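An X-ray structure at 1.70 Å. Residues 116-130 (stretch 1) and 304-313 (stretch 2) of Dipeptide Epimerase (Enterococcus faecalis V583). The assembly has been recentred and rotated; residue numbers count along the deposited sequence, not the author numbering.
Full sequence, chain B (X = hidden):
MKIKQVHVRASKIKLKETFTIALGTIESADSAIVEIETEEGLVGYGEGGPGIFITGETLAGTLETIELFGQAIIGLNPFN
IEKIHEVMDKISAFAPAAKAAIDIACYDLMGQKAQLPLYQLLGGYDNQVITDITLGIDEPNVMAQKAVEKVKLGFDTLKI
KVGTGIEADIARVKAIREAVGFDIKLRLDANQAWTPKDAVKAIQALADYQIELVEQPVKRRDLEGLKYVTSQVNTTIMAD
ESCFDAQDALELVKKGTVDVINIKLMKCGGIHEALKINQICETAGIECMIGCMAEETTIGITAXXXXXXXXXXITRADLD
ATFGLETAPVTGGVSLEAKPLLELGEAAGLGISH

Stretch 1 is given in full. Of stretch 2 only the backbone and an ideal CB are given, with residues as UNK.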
# COMPACT_ATOMS: atom_id res chain seq x y z
N LEU B 116 -23.91 43.81 -9.68
CA LEU B 116 -24.50 42.48 -9.75
C LEU B 116 -24.62 41.89 -8.36
O LEU B 116 -23.79 42.16 -7.48
CB LEU B 116 -23.62 41.55 -10.58
CG LEU B 116 -23.40 41.81 -12.06
CD1 LEU B 116 -22.27 40.94 -12.57
CD2 LEU B 116 -24.68 41.53 -12.82
N PRO B 117 -25.68 41.09 -8.12
CA PRO B 117 -25.84 40.47 -6.80
C PRO B 117 -24.65 39.52 -6.71
O PRO B 117 -24.21 38.98 -7.72
CB PRO B 117 -27.16 39.70 -6.94
CG PRO B 117 -27.91 40.49 -7.96
CD PRO B 117 -26.84 40.82 -8.98
N LEU B 118 -24.14 39.29 -5.51
CA LEU B 118 -22.98 38.43 -5.35
C LEU B 118 -23.10 37.03 -5.93
O LEU B 118 -22.14 36.53 -6.52
CB LEU B 118 -22.59 38.34 -3.87
CG LEU B 118 -21.34 37.53 -3.53
CD1 LEU B 118 -20.13 38.03 -4.35
CD2 LEU B 118 -21.06 37.64 -2.04
N TYR B 119 -24.25 36.39 -5.78
CA TYR B 119 -24.40 35.03 -6.30
C TYR B 119 -24.12 34.92 -7.79
O TYR B 119 -23.77 33.84 -8.28
CB TYR B 119 -25.79 34.47 -5.97
CG TYR B 119 -26.94 35.13 -6.69
CD1 TYR B 119 -27.22 34.83 -8.02
CD2 TYR B 119 -27.76 36.05 -6.04
CE1 TYR B 119 -28.29 35.44 -8.69
CE2 TYR B 119 -28.82 36.66 -6.70
CZ TYR B 119 -29.08 36.35 -8.02
OH TYR B 119 -30.14 36.95 -8.67
N GLN B 120 -24.24 36.02 -8.52
CA GLN B 120 -23.99 36.00 -9.96
C GLN B 120 -22.49 35.94 -10.24
O GLN B 120 -22.07 35.48 -11.30
CB GLN B 120 -24.59 37.24 -10.63
CG GLN B 120 -26.12 37.28 -10.57
CD GLN B 120 -26.77 36.24 -11.46
OE1 GLN B 120 -26.22 35.17 -11.71
NE2 GLN B 120 -27.98 36.54 -11.93
N LEU B 121 -21.68 36.39 -9.29
CA LEU B 121 -20.23 36.35 -9.46
C LEU B 121 -19.63 35.05 -8.93
O LEU B 121 -18.46 34.77 -9.15
CB LEU B 121 -19.57 37.52 -8.72
CG LEU B 121 -19.84 38.94 -9.21
CD1 LEU B 121 -19.11 39.93 -8.31
CD2 LEU B 121 -19.39 39.08 -10.65
N LEU B 122 -20.44 34.26 -8.23
CA LEU B 122 -19.96 33.02 -7.63
C LEU B 122 -20.43 31.71 -8.25
O LEU B 122 -20.25 30.65 -7.66
CB LEU B 122 -20.30 33.02 -6.13
CG LEU B 122 -19.81 34.23 -5.33
CD1 LEU B 122 -20.29 34.13 -3.88
CD2 LEU B 122 -18.28 34.30 -5.38
N GLY B 123 -21.05 31.77 -9.43
CA GLY B 123 -21.52 30.54 -10.06
C GLY B 123 -22.89 30.67 -10.70
O GLY B 123 -23.20 29.98 -11.67
N GLY B 124 -23.71 31.55 -10.13
CA GLY B 124 -25.05 31.81 -10.65
C GLY B 124 -26.05 30.67 -10.79
O GLY B 124 -27.05 30.82 -11.48
N TYR B 125 -25.81 29.55 -10.12
CA TYR B 125 -26.71 28.41 -10.24
C TYR B 125 -28.15 28.71 -9.82
O TYR B 125 -29.10 28.26 -10.47
CB TYR B 125 -26.19 27.23 -9.43
CG TYR B 125 -26.79 25.89 -9.83
CD1 TYR B 125 -26.57 25.37 -11.10
CD2 TYR B 125 -27.55 25.15 -8.93
CE1 TYR B 125 -27.10 24.13 -11.47
CE2 TYR B 125 -28.08 23.91 -9.29
CZ TYR B 125 -27.85 23.41 -10.56
OH TYR B 125 -28.37 22.18 -10.93
N ASP B 126 -28.32 29.48 -8.74
CA ASP B 126 -29.65 29.82 -8.26
C ASP B 126 -29.59 31.19 -7.57
O ASP B 126 -28.51 31.69 -7.27
CB ASP B 126 -30.14 28.76 -7.27
CG ASP B 126 -31.64 28.62 -7.24
OD1 ASP B 126 -32.35 29.58 -7.62
OD2 ASP B 126 -32.12 27.55 -6.83
N ASN B 127 -30.76 31.78 -7.31
CA ASN B 127 -30.81 33.08 -6.64
C ASN B 127 -31.49 32.97 -5.28
O ASN B 127 -31.91 33.96 -4.69
CB ASN B 127 -31.56 34.10 -7.50
CG ASN B 127 -33.02 33.74 -7.69
OD1 ASN B 127 -33.47 32.67 -7.28
ND2 ASN B 127 -33.76 34.63 -8.33
N GLN B 128 -31.59 31.74 -4.77
CA GLN B 128 -32.22 31.51 -3.48
C GLN B 128 -31.69 30.19 -2.91
O GLN B 128 -31.10 29.39 -3.64
CB GLN B 128 -33.74 31.43 -3.64
CG GLN B 128 -34.20 30.22 -4.44
CD GLN B 128 -35.70 30.24 -4.73
OE1 GLN B 128 -36.28 29.23 -5.10
NE2 GLN B 128 -36.32 31.40 -4.57
N VAL B 129 -31.91 29.97 -1.62
CA VAL B 129 -31.45 28.74 -0.99
C VAL B 129 -32.31 28.40 0.23
O VAL B 129 -32.73 29.28 0.97
CB VAL B 129 -29.96 28.85 -0.60
CG1 VAL B 129 -29.75 29.97 0.40
CG2 VAL B 129 -29.47 27.52 -0.04
N ILE B 130 -32.58 27.11 0.40
CA ILE B 130 -33.37 26.62 1.52
C ILE B 130 -32.48 26.28 2.70
O ILE B 130 -31.51 25.53 2.56
CB ILE B 130 -34.16 25.35 1.13
CG1 ILE B 130 -35.15 25.68 0.01
CG2 ILE B 130 -34.87 24.79 2.35
CD1 ILE B 130 -35.81 24.46 -0.60
N UNK B 304 -22.64 33.70 3.01
CA UNK B 304 -22.76 32.25 2.86
C UNK B 304 -23.94 31.86 1.98
O UNK B 304 -23.84 30.92 1.19
CB UNK B 304 -22.90 31.59 4.23
N UNK B 305 -25.06 32.58 2.10
CA UNK B 305 -26.25 32.28 1.31
C UNK B 305 -26.01 32.53 -0.18
O UNK B 305 -26.45 31.74 -1.02
CB UNK B 305 -27.43 33.12 1.80
N UNK B 306 -25.32 33.62 -0.51
CA UNK B 306 -25.02 33.91 -1.92
C UNK B 306 -24.14 32.80 -2.48
O UNK B 306 -24.34 32.35 -3.61
CB UNK B 306 -24.33 35.27 -2.07
N UNK B 307 -23.16 32.36 -1.70
CA UNK B 307 -22.27 31.29 -2.14
C UNK B 307 -23.03 29.98 -2.33
O UNK B 307 -22.87 29.29 -3.34
CB UNK B 307 -21.13 31.10 -1.13
N UNK B 308 -23.87 29.64 -1.35
CA UNK B 308 -24.65 28.41 -1.40
C UNK B 308 -25.57 28.41 -2.61
O UNK B 308 -25.64 27.44 -3.35
CB UNK B 308 -25.46 28.23 -0.12
N UNK B 309 -26.27 29.52 -2.81
CA UNK B 309 -27.18 29.62 -3.95
C UNK B 309 -26.43 29.53 -5.28
O UNK B 309 -26.92 28.94 -6.24
CB UNK B 309 -27.97 30.93 -3.88
N UNK B 310 -25.24 30.11 -5.32
CA UNK B 310 -24.44 30.14 -6.55
C UNK B 310 -23.80 28.82 -6.98
O UNK B 310 -23.64 28.58 -8.17
CB UNK B 310 -23.33 31.18 -6.38
N UNK B 311 -23.42 27.99 -6.01
CA UNK B 311 -22.74 26.72 -6.30
C UNK B 311 -23.63 25.48 -6.25
O UNK B 311 -24.21 25.17 -5.22
CB UNK B 311 -21.59 26.53 -5.31
N UNK B 312 -23.71 24.76 -7.36
CA UNK B 312 -24.52 23.55 -7.44
C UNK B 312 -24.16 22.49 -6.39
O UNK B 312 -25.05 21.87 -5.80
CB UNK B 312 -24.38 22.94 -8.84
N UNK B 313 -22.87 22.29 -6.15
CA UNK B 313 -22.44 21.27 -5.20
C UNK B 313 -22.69 21.58 -3.72
O UNK B 313 -22.52 20.70 -2.88
CB UNK B 313 -20.94 21.02 -5.40

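Position 304 lies in a helix, and its CA-to-CB bond points away from stretch 1. No atom of stretch 1 comes within 5.5 Å of the ideal CB, so this contact sets little limit on the residue. It is Ala304.

Position 305 points sideways. Its ideal CB is 4.2 Å from Val129 CG1, so a small apolar group would suit it. The residue is Ala305, whose methyl packs on that valine.

Position 306 points toward the turn at 118-122. The ideal CB is 3.9 Å from Tyr119 N and 4.0 Å from Leu118 CB. Tyr119 N has no acceptor within stretch 1. A side chain with an acceptor a few bonds out would suit, such as His, Asn, Gln or Glu; an apolar one would fill the space but leave the amide unmet. The residue is His306, with chi1 at -83°. Tyr119 N donates to His306 ND1 at 3.0 Å, near the plane of the imidazole, where the lone pair of an unprotonated ND1 lies. The Tyr119 and His306 rings meet rim to rim, with planes 21° apart.

Position 307 points away, but its ideal CB is still 4.2 Å from Leu122 CD1. An apolar side chain would suit. Leu307 has chi1 t and chi2 p, and its CD1 lies 4.2 Å from Leu122 CD1.

Position 308 points sideways, with the ideal CB 4.1 Å from Val129 CG2. Small or medium apolar residues are plausible. Ala308 gives a methyl contact to that valine, next to the one made by Ala305.

Position 309 points toward the chain leading into strand 128-130. Its ideal CB is 3.5 Å from both Asp126 O and Gln128 O. That leaves little depth and favours Ala, Gly or perhaps Ser. Ala309 CB is 4.4 Å from Val129 CB. Ala309 O accepts a weak hydrogen bond from Asp126 N at 2.9 Å.

Position 310 points sideways into the turn. The ideal CB is 3.3 Å from Tyr119 O and 3.4 Å from Leu122 O, so again a small residue is expected. Ala310 CB packs 3.6 Å from Leu122 CB. Ala310 O accepts from Tyr125 N at 3.1 Å. A CB on Gly123 would lie 2.4 Å from Ala310 O, a clash.

Position 311 has left helical angles and points away, so many residues are possible; a long, polar one could turn back to Leu122 O, 4.9 Å from the ideal CB. Gln311 does bring its side-chain amide back to that carbonyl.

Position 312 points sideways, with its ideal CB 3.8 Å from Tyr125 CE2. A long aliphatic or basic chain could lie on the ring. Lys312 CB sits over the Tyr125 ring face, 3.7 Å from its centroid, in a CH-pi contact. The chain extends until Lys312 NZ is 3.3 Å from Tyr125 OH.

Position 313 points away, and no atom of stretch 1 lies within 5.5 Å of the ideal CB. The choice is open. It is Asn313, whose ND2 is hydrogen-bonded elsewhere in the structure.

Stretch 2 304-313: AAHLAAAQKN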
# COMPACT_ATOMS: atom_id res chain seq x y z
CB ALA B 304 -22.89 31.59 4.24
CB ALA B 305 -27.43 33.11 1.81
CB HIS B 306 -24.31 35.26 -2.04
CG HIS B 306 -25.26 36.43 -2.04
ND1 HIS B 306 -25.72 37.00 -3.20
CD2 HIS B 306 -25.86 37.09 -1.03
CE1 HIS B 306 -26.58 37.97 -2.90
NE2 HIS B 306 -26.68 38.04 -1.59
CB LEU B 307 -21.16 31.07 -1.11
CG LEU B 307 -20.22 29.90 -1.43
CD1 LEU B 307 -19.54 30.13 -2.79
CD2 LEU B 307 -19.18 29.76 -0.34
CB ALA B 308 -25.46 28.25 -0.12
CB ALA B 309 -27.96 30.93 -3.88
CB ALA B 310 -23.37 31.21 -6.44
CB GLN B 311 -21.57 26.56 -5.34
CG GLN B 311 -20.45 27.58 -5.53
CD GLN B 311 -19.59 27.29 -6.75
OE1 GLN B 311 -19.67 27.98 -7.77
NE2 GLN B 311 -18.78 26.25 -6.65
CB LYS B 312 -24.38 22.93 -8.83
CG LYS B 312 -25.00 21.55 -8.97
CD LYS B 312 -24.78 20.99 -10.37
CE LYS B 312 -25.25 19.55 -10.48
NZ LYS B 312 -26.70 19.44 -10.15
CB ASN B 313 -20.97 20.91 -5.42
CG ASN B 313 -20.60 19.59 -4.79
OD1 ASN B 313 -21.18 18.55 -5.12
ND2 ASN B 313 -19.65 19.62 -3.87
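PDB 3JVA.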